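Long-range contact in acyl-CoA dehydrogenase FadE3 (Mycobacterium smegmatis, PDB 4IV6), which belongs to the acyl-CoA dehydrogenase family of flavoproteins and binds dihydroflavine-adenine dinucleotide as a four-chain assembly: residues M287-L301 against F325-R339. Residues are numbered along the deposited sequence; the frame is centred on the assembly and turned at random. Where two conformers were deposited one is given.
Sequences MLADMGTKLYAARSL and FASETAMQIALDAVR. With FDA (dihydroflavine-adenine dinucleotide), chain C.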
loop_
_atom_site.group_PDB
_atom_site.type_symbol
_atom_site.label_atom_id
_atom_site.label_comp_id
_atom_site.label_asym_id
_atom_site.label_seq_id
_atom_site.Cartn_x
_atom_site.Cartn_y
_atom_site.Cartn_z
ATOM N N MET B 287 3.180 12.022 6.661
ATOM C CA MET B 287 1.948 11.338 7.060
ATOM C C MET B 287 0.798 12.336 7.045
ATOM O O MET B 287 -0.270 12.031 6.543
ATOM C CB MET B 287 2.053 10.683 8.442
ATOM C CG MET B 287 2.780 9.357 8.443
ATOM S SD MET B 287 2.686 8.542 10.077
ATOM C CE MET B 287 3.718 9.548 11.118
ATOM N N LEU B 288 1.005 13.532 7.608
ATOM C CA LEU B 288 -0.071 14.542 7.617
ATOM C C LEU B 288 -0.506 14.909 6.196
ATOM O O LEU B 288 -1.699 15.077 5.922
ATOM C CB LEU B 288 0.385 15.799 8.368
ATOM C CG LEU B 288 0.632 15.520 9.850
ATOM C CD1 LEU B 288 1.410 16.679 10.449
ATOM C CD2 LEU B 288 -0.694 15.259 10.567
ATOM N N ALA B 289 0.469 15.098 5.306
ATOM C CA ALA B 289 0.160 15.452 3.926
ATOM C C ALA B 289 -0.659 14.352 3.245
ATOM O O ALA B 289 -1.629 14.640 2.553
ATOM C CB ALA B 289 1.431 15.738 3.129
ATOM N N ASP B 290 -0.259 13.098 3.462
ATOM C CA ASP B 290 -0.954 11.961 2.854
ATOM C C ASP B 290 -2.356 11.836 3.428
ATOM O O ASP B 290 -3.315 11.658 2.681
ATOM C CB ASP B 290 -0.178 10.669 3.042
ATOM C CG ASP B 290 0.984 10.568 2.107
ATOM O OD1 ASP B 290 1.007 11.315 1.109
ATOM O OD2 ASP B 290 1.900 9.770 2.372
ATOM N N MET B 291 -2.477 11.983 4.744
ATOM C CA MET B 291 -3.773 11.924 5.428
ATOM C C MET B 291 -4.738 13.005 4.913
ATOM O O MET B 291 -5.912 12.734 4.572
ATOM C CB MET B 291 -3.576 12.069 6.959
ATOM C CG MET B 291 -2.814 10.915 7.594
ATOM S SD MET B 291 -2.058 11.338 9.198
ATOM C CE MET B 291 -3.484 11.289 10.230
ATOM N N GLY B 292 -4.251 14.240 4.874
ATOM C CA GLY B 292 -5.067 15.360 4.456
ATOM C C GLY B 292 -5.465 15.245 2.995
ATOM O O GLY B 292 -6.595 15.560 2.619
ATOM N N THR B 293 -4.527 14.801 2.168
ATOM C CA THR B 293 -4.784 14.617 0.738
ATOM C C THR B 293 -5.857 13.525 0.473
ATOM O O THR B 293 -6.780 13.730 -0.317
ATOM C CB THR B 293 -3.470 14.265 0.002
ATOM O OG1 THR B 293 -2.544 15.346 0.143
ATOM C CG2 THR B 293 -3.726 14.005 -1.484
ATOM N N LYS B 294 -5.709 12.367 1.105
ATOM C CA LYS B 294 -6.702 11.282 1.004
ATOM C C LYS B 294 -8.060 11.706 1.544
ATOM O O LYS B 294 -9.101 11.366 0.958
ATOM C CB LYS B 294 -6.230 10.018 1.738
ATOM C CG LYS B 294 -5.018 9.406 1.056
ATOM C CD LYS B 294 -4.577 8.017 1.552
ATOM C CE LYS B 294 -4.335 7.906 3.034
ATOM N NZ LYS B 294 -3.507 6.675 3.276
ATOM N N LEU B 295 -8.064 12.452 2.643
ATOM C CA LEU B 295 -9.330 12.899 3.239
ATOM C C LEU B 295 -10.050 13.832 2.270
ATOM O O LEU B 295 -11.242 13.708 2.076
ATOM C CB LEU B 295 -9.113 13.620 4.581
ATOM C CG LEU B 295 -10.359 14.165 5.292
ATOM C CD1 LEU B 295 -11.457 13.112 5.372
ATOM C CD2 LEU B 295 -9.964 14.674 6.655
ATOM N N TYR B 296 -9.302 14.768 1.667
ATOM C CA TYR B 296 -9.852 15.682 0.659
ATOM C C TYR B 296 -10.398 14.883 -0.518
ATOM O O TYR B 296 -11.505 15.159 -1.004
ATOM C CB TYR B 296 -8.758 16.653 0.193
ATOM C CG TYR B 296 -9.159 17.722 -0.812
ATOM C CD1 TYR B 296 -10.461 18.204 -0.897
ATOM C CD2 TYR B 296 -8.195 18.300 -1.646
ATOM C CE1 TYR B 296 -10.794 19.214 -1.797
ATOM C CE2 TYR B 296 -8.522 19.294 -2.546
ATOM C CZ TYR B 296 -9.825 19.737 -2.634
ATOM O OH TYR B 296 -10.137 20.736 -3.539
ATOM N N ALA B 297 -9.656 13.877 -0.965
ATOM C CA ALA B 297 -10.148 13.012 -2.066
ATOM C C ALA B 297 -11.464 12.338 -1.700
ATOM O O ALA B 297 -12.419 12.305 -2.484
ATOM C CB ALA B 297 -9.094 11.960 -2.441
ATOM N N ALA B 298 -11.524 11.808 -0.487
ATOM C CA ALA B 298 -12.682 11.057 -0.052
ATOM C C ALA B 298 -13.889 11.938 0.121
ATOM O O ALA B 298 -15.014 11.541 -0.274
ATOM C CB ALA B 298 -12.356 10.312 1.220
ATOM N N ARG B 299 -13.699 13.145 0.682
ATOM C CA ARG B 299 -14.841 14.055 0.831
ATOM C C ARG B 299 -15.310 14.565 -0.543
ATOM O O ARG B 299 -16.504 14.732 -0.770
ATOM C CB ARG B 299 -14.519 15.215 1.774
ATOM C CG ARG B 299 -14.197 14.785 3.211
ATOM C CD ARG B 299 -14.094 16.011 4.120
ATOM N NE ARG B 299 -15.428 16.486 4.424
ATOM C CZ ARG B 299 -16.024 17.578 3.937
ATOM N NH1 ARG B 299 -15.398 18.381 3.104
ATOM N NH2 ARG B 299 -17.282 17.864 4.308
ATOM N N SER B 300 -14.369 14.791 -1.464
ATOM C CA SER B 300 -14.727 15.264 -2.798
ATOM C C SER B 300 -15.573 14.230 -3.521
ATOM O O SER B 300 -16.618 14.553 -4.121
ATOM C CB SER B 300 -13.501 15.606 -3.647
ATOM O OG SER B 300 -12.765 16.695 -3.103
ATOM N N LEU B 301 -15.154 12.976 -3.426
ATOM C CA LEU B 301 -15.902 11.869 -4.003
ATOM C C LEU B 301 -17.318 11.763 -3.382
ATOM O O LEU B 301 -18.327 11.727 -4.100
ATOM C CB LEU B 301 -15.102 10.558 -3.855
ATOM C CG LEU B 301 -15.522 9.336 -4.692
ATOM C CD1 LEU B 301 -14.542 8.186 -4.463
ATOM C CD2 LEU B 301 -16.907 8.868 -4.342
ATOM N N PHE B 325 -14.160 3.811 -0.854
ATOM C CA PHE B 325 -13.020 4.688 -0.721
ATOM C C PHE B 325 -12.943 5.334 0.669
ATOM O O PHE B 325 -11.867 5.401 1.276
ATOM C CB PHE B 325 -13.029 5.775 -1.793
ATOM C CG PHE B 325 -11.740 6.543 -1.857
ATOM C CD1 PHE B 325 -10.637 6.003 -2.502
ATOM C CD2 PHE B 325 -11.612 7.775 -1.236
ATOM C CE1 PHE B 325 -9.430 6.703 -2.550
ATOM C CE2 PHE B 325 -10.403 8.470 -1.265
ATOM C CZ PHE B 325 -9.323 7.931 -1.920
ATOM N N ALA B 326 -14.070 5.851 1.153
ATOM C CA ALA B 326 -14.041 6.574 2.410
ATOM C C ALA B 326 -13.707 5.648 3.589
ATOM O O ALA B 326 -12.976 6.035 4.497
ATOM C CB ALA B 326 -15.378 7.289 2.673
ATOM N N SER B 327 -14.296 4.464 3.614
ATOM C CA SER B 327 -14.064 3.513 4.705
ATOM C C SER B 327 -12.603 3.026 4.760
ATOM O O SER B 327 -12.016 2.941 5.865
ATOM C CB SER B 327 -15.031 2.330 4.615
ATOM O OG SER B 327 -14.827 1.535 3.473
ATOM N N GLU B 328 -12.008 2.740 3.600
ATOM C CA GLU B 328 -10.593 2.325 3.556
ATOM C C GLU B 328 -9.714 3.508 3.980
ATOM O O GLU B 328 -8.767 3.346 4.770
ATOM C CB GLU B 328 -10.193 1.848 2.159
ATOM C CG GLU B 328 -10.846 0.557 1.737
ATOM C CD GLU B 328 -10.444 -0.637 2.587
ATOM O OE1 GLU B 328 -9.315 -0.681 3.091
ATOM O OE2 GLU B 328 -11.246 -1.567 2.752
ATOM N N THR B 329 -10.051 4.710 3.474
ATOM C CA THR B 329 -9.330 5.921 3.833
ATOM C C THR B 329 -9.403 6.191 5.339
ATOM O O THR B 329 -8.383 6.504 5.949
ATOM C CB THR B 329 -9.856 7.149 3.059
ATOM O OG1 THR B 329 -9.501 7.000 1.681
ATOM C CG2 THR B 329 -9.210 8.436 3.535
ATOM N N ALA B 330 -10.586 6.071 5.943
ATOM C CA ALA B 330 -10.704 6.329 7.392
ATOM C C ALA B 330 -9.842 5.388 8.223
ATOM O O ALA B 330 -9.239 5.804 9.204
ATOM C CB ALA B 330 -12.163 6.300 7.857
ATOM N N MET B 331 -9.782 4.113 7.838
ATOM C CA MET B 331 -8.923 3.131 8.525
ATOM C C MET B 331 -7.449 3.508 8.412
ATOM O O MET B 331 -6.710 3.465 9.408
ATOM C CB MET B 331 -9.161 1.735 7.946
ATOM C CG MET B 331 -8.392 0.620 8.612
ATOM S SD MET B 331 -8.980 0.247 10.285
ATOM C CE MET B 331 -7.940 1.177 11.394
ATOM N N GLN B 332 -7.021 3.919 7.220
ATOM C CA GLN B 332 -5.622 4.350 7.015
ATOM C C GLN B 332 -5.286 5.584 7.862
ATOM O O GLN B 332 -4.245 5.632 8.549
ATOM C CB GLN B 332 -5.385 4.663 5.548
ATOM C CG GLN B 332 -5.465 3.408 4.672
ATOM C CD GLN B 332 -5.609 3.691 3.178
ATOM O OE1 GLN B 332 -5.467 4.823 2.691
ATOM N NE2 GLN B 332 -5.942 2.648 2.441
ATOM N N ILE B 333 -6.184 6.568 7.832
ATOM C CA ILE B 333 -5.985 7.785 8.580
ATOM C C ILE B 333 -6.009 7.510 10.084
ATOM O O ILE B 333 -5.195 8.102 10.842
ATOM C CB ILE B 333 -6.991 8.879 8.160
ATOM C CG1 ILE B 333 -6.663 9.336 6.729
ATOM C CG2 ILE B 333 -6.975 10.058 9.118
ATOM C CD1 ILE B 333 -7.689 10.304 6.155
ATOM N N ALA B 334 -6.904 6.619 10.536
ATOM C CA ALA B 334 -6.990 6.320 11.972
ATOM C C ALA B 334 -5.678 5.727 12.483
ATOM O O ALA B 334 -5.171 6.143 13.495
ATOM C CB ALA B 334 -8.154 5.405 12.285
ATOM N N LEU B 335 -5.102 4.788 11.739
ATOM C CA LEU B 335 -3.838 4.188 12.157
ATOM C C LEU B 335 -2.726 5.219 12.172
ATOM O O LEU B 335 -1.968 5.262 13.136
ATOM C CB LEU B 335 -3.456 3.001 11.283
ATOM C CG LEU B 335 -2.048 2.417 11.470
ATOM C CD1 LEU B 335 -1.836 1.929 12.891
ATOM C CD2 LEU B 335 -1.905 1.278 10.495
ATOM N N ASP B 336 -2.647 6.052 11.135
ATOM C CA ASP B 336 -1.566 7.043 11.032
ATOM C C ASP B 336 -1.693 8.105 12.126
ATOM O O ASP B 336 -0.691 8.547 12.651
ATOM C CB ASP B 336 -1.504 7.682 9.666
ATOM C CG ASP B 336 -0.856 6.771 8.602
ATOM O OD1 ASP B 336 -0.259 5.706 8.920
ATOM O OD2 ASP B 336 -0.958 7.137 7.421
ATOM N N ALA B 337 -2.922 8.432 12.532
ATOM C CA ALA B 337 -3.126 9.350 13.659
ATOM C C ALA B 337 -2.591 8.754 14.963
ATOM O O ALA B 337 -2.036 9.484 15.775
ATOM C CB ALA B 337 -4.584 9.755 13.805
ATOM N N VAL B 338 -2.725 7.425 15.139
ATOM C CA VAL B 338 -2.153 6.739 16.280
ATOM C C VAL B 338 -0.630 6.921 16.209
ATOM O O VAL B 338 -0.002 7.261 17.228
ATOM C CB VAL B 338 -2.559 5.252 16.320
ATOM C CG1 VAL B 338 -1.703 4.441 17.264
ATOM C CG2 VAL B 338 -4.008 5.145 16.755
ATOM N N ARG B 339 -0.063 6.727 15.008
ATOM C CA ARG B 339 1.397 6.778 14.818
ATOM C C ARG B 339 1.908 8.177 15.193
ATOM O O ARG B 339 2.933 8.333 15.854
ATOM C CB ARG B 339 1.807 6.507 13.361
ATOM C CG ARG B 339 1.527 5.111 12.811
ATOM C CD ARG B 339 1.908 5.103 11.337
ATOM N NE ARG B 339 1.533 3.937 10.547
ATOM C CZ ARG B 339 2.227 2.811 10.481
ATOM N NH1 ARG B 339 3.336 2.645 11.206
ATOM N NH2 ARG B 339 1.845 1.860 9.645
HETATM P PA FDA C . 7.585 11.088 20.327
HETATM O O1A FDA C . 6.862 12.197 21.018
HETATM O O2A FDA C . 9.089 10.945 20.351
HETATM O O5B FDA C . 7.162 11.087 18.786
HETATM C C5B FDA C . 5.837 11.417 18.346
HETATM C C4B FDA C . 5.754 11.163 16.841
HETATM O O4B FDA C . 6.788 11.924 16.196
HETATM C C3B FDA C . 6.016 9.709 16.483
HETATM O O3B FDA C . 5.340 9.449 15.273
HETATM C C2B FDA C . 7.517 9.704 16.221
HETATM O O2B FDA C . 7.948 8.637 15.408
HETATM C C1B FDA C . 7.692 11.041 15.556
HETATM N N9A FDA C . 9.038 11.563 15.719
HETATM C C8A FDA C . 9.577 12.035 16.853
HETATM N N7A FDA C . 10.830 12.451 16.606
HETATM C C5A FDA C . 11.102 12.245 15.277
HETATM C C6A FDA C . 12.255 12.430 14.379
HETATM N N6A FDA C . 13.420 12.960 14.846
HETATM N N1A FDA C . 12.095 12.063 13.082
HETATM C C2A FDA C . 10.947 11.536 12.618
HETATM N N3A FDA C . 9.855 11.318 13.393
HETATM C C4A FDA C . 9.902 11.651 14.703
HETATM N N1 FDA C . 9.513 2.931 27.241
HETATM C C2 FDA C . 10.378 2.541 28.191
HETATM O O2 FDA C . 11.392 3.251 28.431
HETATM N N3 FDA C . 10.190 1.399 28.855
HETATM C C4 FDA C . 9.133 0.604 28.658
HETATM O O4 FDA C . 9.004 -0.417 29.311
HETATM C C4X FDA C . 8.145 0.946 27.652
HETATM N N5 FDA C . 7.050 0.217 27.375
HETATM C C5X FDA C . 5.998 0.833 26.755
HETATM C C6 FDA C . 4.704 0.305 26.828
HETATM C C7 FDA C . 3.649 0.905 26.183
HETATM C C7M FDA C . 2.264 0.339 26.291
HETATM C C8 FDA C . 3.869 2.064 25.445
HETATM C C8M FDA C . 2.797 2.774 24.696
HETATM C C9 FDA C . 5.129 2.585 25.343
HETATM C C9A FDA C . 6.201 2.004 26.009
HETATM N N10 FDA C . 7.503 2.596 25.927
HETATM C C10 FDA C . 8.415 2.208 26.929
HETATM C "C1'" FDA C . 7.609 3.999 25.505
HETATM C "C2'" FDA C . 7.858 3.982 24.012
HETATM O "O2'" FDA C . 9.141 3.424 23.700
HETATM C "C3'" FDA C . 7.655 5.414 23.507
HETATM O "O3'" FDA C . 6.231 5.668 23.384
HETATM C "C4'" FDA C . 8.326 5.610 22.173
HETATM O "O4'" FDA C . 9.698 5.801 22.446
HETATM C "C5'" FDA C . 7.840 6.836 21.407
HETATM O "O5'" FDA C . 7.905 7.936 22.255
HETATM P P FDA C . 6.947 9.174 22.317
HETATM O O1P FDA C . 5.563 8.716 22.569
HETATM O O2P FDA C . 7.613 10.042 23.317
HETATM O O3P FDA C . 7.022 9.688 20.798
HETATM O O HOH W 1 -3.032 7.864 5.798
#
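Phe325 reaches across from its helix as a knob into a hole made by Lys294, Ala297, Ala298 and Leu301. With CG anti to the backbone N (chi1 -169°), the ring edge, at CE2, faces Ala298 N and Lys294 O, both near the ring plane, and CD2 lies 3.6 Å from Ala298 CB. Midway along the interface, Ile333 CD1 presses against Met291 O at 3.4 Å and also touches Leu295 CB. Met291 SD lies 3.7 Å from Asp336 CB, and the bend at chi3 (77°) turns CE in beside Ile333 CG2 and Ala337 CB. Lys294 crosses Gln332 at about a right angle, and its NZ donates to Gln332 OE1 (2.8 Å), tilted 33° from the carbonyl plane. The same ammonium donates to a water that in turn donates to Asp336 OD2. Within its own helix, Asp336 OD1 forms a bent salt bridge with Arg339 NE (3.0 Å), while the terminal nitrogens of Arg339 form salt bridges with Glu328 of a neighbouring subunit. The segments 287-301 and 325-339 run nearly antiparallel within the C-terminal helical domain, with helix 234-270 against Met291 and Leu295. The O3B hydroxyl of dihydroflavine-adenine dinucleotide donates to main-chain Arg339 O (2.7 Å). An apolar seam is thus flanked by a polar network of Lys294, water, Asp336 and Arg339, which probably stabilises the Asp336 carboxylate.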